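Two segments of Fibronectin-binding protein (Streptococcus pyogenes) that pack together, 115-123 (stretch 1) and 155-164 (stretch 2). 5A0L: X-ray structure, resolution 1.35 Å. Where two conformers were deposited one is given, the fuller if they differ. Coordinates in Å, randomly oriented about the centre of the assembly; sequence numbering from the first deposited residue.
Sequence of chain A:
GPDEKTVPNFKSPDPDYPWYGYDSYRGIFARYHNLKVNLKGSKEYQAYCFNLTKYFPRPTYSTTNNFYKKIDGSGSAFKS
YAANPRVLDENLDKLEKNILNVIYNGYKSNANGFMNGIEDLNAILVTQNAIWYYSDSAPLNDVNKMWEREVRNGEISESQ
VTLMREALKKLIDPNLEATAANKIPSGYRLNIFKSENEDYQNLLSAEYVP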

# COMPACT_ATOMS: atom_id res chain seq x y z
N MET A 115 -4.26 -11.54 7.41
CA MET A 115 -3.00 -11.89 6.73
C MET A 115 -2.37 -13.20 7.21
O MET A 115 -1.36 -13.62 6.65
N ASN A 116 -2.94 -13.84 8.24
CA ASN A 116 -2.27 -15.00 8.86
C ASN A 116 -1.93 -16.06 7.82
O ASN A 116 -2.78 -16.48 7.04
N GLY A 117 -0.67 -16.48 7.82
CA GLY A 117 -0.22 -17.55 6.93
C GLY A 117 0.13 -17.14 5.53
O GLY A 117 0.56 -17.97 4.74
N ILE A 118 -0.14 -15.89 5.17
CA ILE A 118 0.19 -15.38 3.84
C ILE A 118 1.64 -14.90 3.85
O ILE A 118 2.02 -14.12 4.69
N GLU A 119 2.42 -15.40 2.89
CA GLU A 119 3.80 -15.00 2.78
C GLU A 119 3.89 -13.49 2.57
O GLU A 119 3.02 -12.91 1.91
N ASP A 120 4.94 -12.86 3.08
CA ASP A 120 5.02 -11.40 3.09
C ASP A 120 4.74 -10.77 1.70
O ASP A 120 3.97 -9.82 1.62
N LEU A 121 5.37 -11.26 0.64
CA LEU A 121 5.18 -10.60 -0.66
C LEU A 121 3.76 -10.76 -1.15
O LEU A 121 3.24 -9.87 -1.83
N ASN A 122 3.13 -11.90 -0.86
CA ASN A 122 1.72 -12.08 -1.19
C ASN A 122 0.79 -11.20 -0.33
O ASN A 122 -0.25 -10.75 -0.82
N ALA A 123 1.17 -10.98 0.92
CA ALA A 123 0.38 -10.16 1.83
C ALA A 123 0.44 -8.71 1.37
O ALA A 123 -0.58 -7.98 1.42
N GLU A 155 3.13 -21.14 -9.70
CA GLU A 155 3.86 -20.01 -9.15
C GLU A 155 3.43 -19.60 -7.75
O GLU A 155 4.25 -19.09 -6.97
N ILE A 156 2.14 -19.75 -7.48
CA ILE A 156 1.61 -19.57 -6.15
C ILE A 156 0.78 -20.81 -5.88
O ILE A 156 0.03 -21.25 -6.76
N SER A 157 0.93 -21.37 -4.69
CA SER A 157 0.19 -22.55 -4.34
C SER A 157 -1.28 -22.22 -4.22
O SER A 157 -1.69 -21.06 -3.96
N GLU A 158 -2.07 -23.25 -4.49
CA GLU A 158 -3.49 -23.19 -4.28
C GLU A 158 -3.76 -22.71 -2.86
O GLU A 158 -4.61 -21.85 -2.66
N SER A 159 -3.02 -23.24 -1.88
CA SER A 159 -3.24 -22.85 -0.49
C SER A 159 -2.99 -21.36 -0.25
O SER A 159 -3.84 -20.70 0.40
N GLN A 160 -1.89 -20.80 -0.78
CA GLN A 160 -1.61 -19.37 -0.58
C GLN A 160 -2.73 -18.55 -1.28
O GLN A 160 -3.20 -17.56 -0.72
N VAL A 161 -3.10 -18.93 -2.50
CA VAL A 161 -4.05 -18.12 -3.26
C VAL A 161 -5.43 -18.13 -2.58
O VAL A 161 -6.10 -17.10 -2.55
N THR A 162 -5.84 -19.26 -2.00
CA THR A 162 -7.10 -19.29 -1.29
C THR A 162 -7.07 -18.29 -0.11
O THR A 162 -8.03 -17.53 0.12
N LEU A 163 -5.97 -18.28 0.64
CA LEU A 163 -5.85 -17.32 1.75
C LEU A 163 -5.92 -15.88 1.23
O LEU A 163 -6.55 -15.00 1.83
N MET A 164 -5.21 -15.62 0.13
CA MET A 164 -5.15 -14.26 -0.44
C MET A 164 -6.52 -13.74 -0.86
O MET A 164 -6.87 -12.59 -0.58

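What holds the turn of the first stretch against the helix of the second? The answer centres on Q160, which covers more of the contact than any other residue. Its CA-to-CB bond points toward the first stretch, and the side chain then folds through m at both chi1 and chi2, with chi3 near -73°, so that its amide lies along the backbone of G117 to E119. Both ends of that amide are used. Q160 NE2 donates to G117 O at 2.8 Å, while Q160 OE1 accepts from E119 N at 2.9 Å. A glutamine amide can serve a carbonyl and an NH at once, and here it reads the two main-chain groups that flank I118, whose CA is the nearest to that of Q160 across the contact.

What does N122 add to the backbone groups? N122 also points toward the other stretch, with chi1 in m and chi2 near -31°, and its ND2 donates to Q160 OE1 at 3.0 Å. The glutamine oxygen therefore takes two hydrogen bonds, one from the N-cap residue E119 and one from the first stretch's own helix. The other side of the N122 amide is not idle: OD1 is hydrogen-bonded elsewhere in the structure and also lies 4.0 Å from CD1 of I156, while N122 CB rests 3.7 Å from SD of M164. The polar link thus sits beside apolar atoms, and both N122 and Q160 are buried.

What does I118 contribute between these polar links? It supplies the first stretch's side of the two apolar side-chain contacts. Its CA-to-CB bond runs sideways, but the mt rotamer brings the end of the side chain nearer the helix. There I118 CG1 meets L163 CB at 3.7 Å, and I118 CG2 approaches M164 CG at 4.1 Å. L163, also mt, points toward the first stretch; M164 sets out sideways and comes closer at its end, with chi1 m, chi2 t and chi3 p.

What local structure accompanies these contacts? M115 to I118 form a type II beta turn, closed by a bond of 3.0 Å from I118 N to M115 O. G117 takes a positive phi that favours glycine, and an ideal CB there would come within a tight 3.4 Å of L163 CD1. On the other stretch S157, with chi1 in p, caps the helix: its OG accepts from Q160 N at 3.0 Å, so Q160 is tied at its main chain to its own helix start and at its side chain to the opposing stretch.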

# COMPACT_ATOMS: atom_id res chain seq x y z
CB MET A 115 -1.91 -10.80 6.92
CG MET A 115 -2.19 -9.40 6.37
SD MET A 115 -2.47 -9.25 4.59
CE MET A 115 -4.25 -9.41 4.68
CB ASN A 116 -3.17 -15.66 9.87
CG ASN A 116 -3.34 -14.87 11.15
OD1 ASN A 116 -2.65 -13.88 11.43
ND2 ASN A 116 -4.28 -15.35 11.99
CB ILE A 118 -0.79 -14.25 3.41
CG1 ILE A 118 -2.23 -14.75 3.45
CG2 ILE A 118 -0.41 -13.78 2.02
CD1 ILE A 118 -3.27 -13.71 3.09
CB GLU A 119 4.48 -15.74 1.62
CG GLU A 119 4.58 -17.24 1.82
CD GLU A 119 4.96 -18.02 0.58
OE1 GLU A 119 5.31 -17.43 -0.46
OE2 GLU A 119 4.93 -19.26 0.67
CB ASP A 120 6.39 -10.94 3.56
CG ASP A 120 6.65 -11.26 5.02
OD1 ASP A 120 5.75 -11.74 5.73
OD2 ASP A 120 7.80 -11.05 5.43
CB LEU A 121 6.20 -11.12 -1.67
CG LEU A 121 7.64 -10.66 -1.43
CD1 LEU A 121 8.65 -11.49 -2.24
CD2 LEU A 121 7.83 -9.17 -1.72
CB ASN A 122 1.32 -13.55 -1.04
CG ASN A 122 1.95 -14.44 -2.09
OD1 ASN A 122 2.21 -14.00 -3.21
ND2 ASN A 122 2.19 -15.71 -1.72
CB ALA A 123 0.86 -10.32 3.25
CB GLU A 155 3.80 -18.81 -10.07
CG GLU A 155 4.43 -19.10 -11.41
CD GLU A 155 4.67 -17.88 -12.25
OE1 GLU A 155 4.38 -16.75 -11.82
OE2 GLU A 155 5.16 -18.07 -13.38
CB ILE A 156 0.75 -18.30 -5.97
CG1 ILE A 156 1.49 -17.05 -6.45
CG2 ILE A 156 0.39 -18.13 -4.50
CD1 ILE A 156 0.67 -15.78 -6.48
CB SER A 157 0.71 -23.15 -3.04
OG SER A 157 0.49 -22.22 -1.97
CB GLU A 158 -4.13 -24.55 -4.53
CG GLU A 158 -5.65 -24.55 -4.57
CD GLU A 158 -6.21 -23.95 -5.85
OE1 GLU A 158 -6.15 -22.71 -5.97
OE2 GLU A 158 -6.72 -24.69 -6.72
CB SER A 159 -2.43 -23.70 0.49
OG SER A 159 -1.02 -23.44 0.41
CB GLN A 160 -0.22 -18.86 -1.12
CG GLN A 160 1.03 -19.13 -0.28
CD GLN A 160 1.01 -18.21 0.92
OE1 GLN A 160 1.23 -16.99 0.82
NE2 GLN A 160 0.71 -18.79 2.06
CB VAL A 161 -4.10 -18.53 -4.75
CG1 VAL A 161 -5.10 -17.72 -5.51
CG2 VAL A 161 -2.77 -18.20 -5.45
CB THR A 162 -7.41 -20.72 -0.82
OG1 THR A 162 -7.49 -21.57 -1.97
CG2 THR A 162 -8.71 -20.77 -0.05
CB LEU A 163 -4.52 -17.49 2.52
CG LEU A 163 -4.36 -18.79 3.33
CD1 LEU A 163 -2.96 -18.81 3.91
CD2 LEU A 163 -5.42 -18.92 4.39
CB MET A 164 -4.21 -14.25 -1.64
CG MET A 164 -2.71 -14.45 -1.26
SD MET A 164 -1.68 -14.88 -2.70
CE MET A 164 -1.67 -13.30 -3.58